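Local coordinates for protein 401aa long hypothetical glucose-1-phosphate thymidylyltransferase (Sulfolobus tokodaii, PDB 2GGO) that probably acts as a bifunctional enzyme in the synthesis of UDP-N-acetylglucosamine and UDP-N-acetylgalactosamine, joining a sugar-nucleotidyltransferase section to a hexapeptide-repeat section, at residues Ala87-Asn90 with Asp91-Ile95. Numbering follows the deposited sequence.
Sequences AKFN and DEALI
Phe89 lays one face of its ring over the methyl group of Ala93, a CH-pi contact in which Ala93 CB stands 3.6 Å from the ring centroid and 7° off its normal. The methyl is thus centred on the ring, 3.7 Å from Phe89 CG and 4.0 Å from Phe89 CZ. With chi1 at 87°, Phe89 CG sits between its own backbone N and carbonyl carbon, which helps bring the ring back over the strand that follows. The carbonyl oxygen of Asp91 lies at the ring edge, in plane, 3.8 Å from Phe89 CE1. Between the two partners the chain turns sharply: Asp91 has a positive phi of 58°, no hydrogen bond joins the residues before the turn to those after it, and the Phe89-Ala93 packing is the main side-chain contact across it. The Phe89 ring also meets that of Phe168, on helix 166-173, with the two planes inclined to each other, while Glu92, whose CB points away from the loop, forms a salt bridge with Lys162. Backbone hydrogen bonds of Ala93 with Leu163, in strand 155-164, and of Leu94 with Lys2 and Phe4, in strand 2-6, set the strand between its two neighbours. An aromatic residue thus packs back over the start of strand 92-97, where the loop enters a central strand of the mixed sheet in the GT-A-type nucleotidyltransferase domain.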
loop_
_atom_site.group_PDB
_atom_site.type_symbol
_atom_site.label_atom_id
_atom_site.label_comp_id
_atom_site.label_asym_id
_atom_site.label_seq_id
_atom_site.Cartn_x
_atom_site.Cartn_y
_atom_site.Cartn_z
ATOM N N ALA A 87 21.296 11.027 0.274
ATOM C CA ALA A 87 20.723 12.391 0.271
ATOM C C ALA A 87 21.710 13.456 -0.210
ATOM O O ALA A 87 22.834 13.582 0.303
ATOM C CB ALA A 87 20.150 12.775 1.622
ATOM N N LYS A 88 21.237 14.215 -1.202
ATOM C CA LYS A 88 21.977 15.273 -1.900
ATOM C C LYS A 88 21.397 16.677 -1.571
ATOM O O LYS A 88 20.999 17.443 -2.473
ATOM C CB LYS A 88 21.949 15.009 -3.425
ATOM C CG LYS A 88 22.842 13.855 -3.926
ATOM C CD LYS A 88 22.704 13.658 -5.441
ATOM C CE LYS A 88 23.932 12.982 -6.055
ATOM N NZ LYS A 88 25.082 13.916 -6.265
ATOM N N PHE A 89 21.348 17.009 -0.276
ATOM C CA PHE A 89 20.815 18.304 0.153
ATOM C C PHE A 89 21.663 19.074 1.175
ATOM O O PHE A 89 22.370 18.499 2.035
ATOM C CB PHE A 89 19.330 18.206 0.601
ATOM C CG PHE A 89 19.130 17.840 2.070
ATOM C CD1 PHE A 89 18.998 18.837 3.048
ATOM C CD2 PHE A 89 19.042 16.503 2.473
ATOM C CE1 PHE A 89 18.810 18.508 4.411
ATOM C CE2 PHE A 89 18.840 16.168 3.836
ATOM C CZ PHE A 89 18.726 17.178 4.801
ATOM N N ASN A 90 21.563 20.395 1.028
ATOM C CA ASN A 90 21.965 21.381 2.038
ATOM C C ASN A 90 20.681 22.116 2.512
ATOM O O ASN A 90 19.588 21.906 1.947
ATOM C CB ASN A 90 23.009 22.356 1.445
ATOM C CG ASN A 90 23.883 21.697 0.366
ATOM O OD1 ASN A 90 24.933 21.108 0.658
ATOM N ND2 ASN A 90 23.439 21.788 -0.888
ATOM N N ASP A 91 20.816 22.969 3.533
ATOM C CA ASP A 91 19.683 23.683 4.145
ATOM C C ASP A 91 18.655 22.680 4.668
ATOM O O ASP A 91 18.855 22.088 5.736
ATOM C CB ASP A 91 19.013 24.693 3.183
ATOM C CG ASP A 91 19.940 25.145 2.049
ATOM O OD1 ASP A 91 20.923 25.888 2.340
ATOM O OD2 ASP A 91 19.679 24.745 0.872
ATOM N N GLU A 92 17.583 22.475 3.894
ATOM C CA GLU A 92 16.405 21.733 4.347
ATOM C C GLU A 92 15.865 20.721 3.329
ATOM O O GLU A 92 15.925 20.938 2.112
ATOM C CB GLU A 92 15.272 22.699 4.680
ATOM C CG GLU A 92 15.631 23.879 5.517
ATOM C CD GLU A 92 14.528 24.894 5.539
ATOM O OE1 GLU A 92 13.583 24.745 6.332
ATOM O OE2 GLU A 92 14.603 25.860 4.760
ATOM N N ALA A 93 15.295 19.632 3.833
ATOM C CA ALA A 93 14.573 18.708 2.965
ATOM C C ALA A 93 13.374 18.168 3.692
ATOM O O ALA A 93 13.411 18.012 4.918
ATOM C CB ALA A 93 15.462 17.591 2.507
ATOM N N LEU A 94 12.295 17.955 2.926
ATOM C CA LEU A 94 11.155 17.145 3.345
ATOM C C LEU A 94 11.424 15.681 2.955
ATOM O O LEU A 94 11.742 15.382 1.800
ATOM C CB LEU A 94 9.860 17.655 2.724
ATOM C CG LEU A 94 8.585 17.041 3.306
ATOM C CD1 LEU A 94 8.164 17.688 4.578
ATOM C CD2 LEU A 94 7.489 17.162 2.327
ATOM N N ILE A 95 11.357 14.797 3.956
ATOM C CA ILE A 95 11.615 13.371 3.814
ATOM C C ILE A 95 10.288 12.672 4.081
ATOM O O ILE A 95 9.630 12.934 5.099
ATOM C CB ILE A 95 12.726 12.900 4.813
ATOM C CG1 ILE A 95 14.136 13.052 4.241
ATOM C CG2 ILE A 95 12.579 11.441 5.158
ATOM C CD1 ILE A 95 14.409 14.311 3.474
#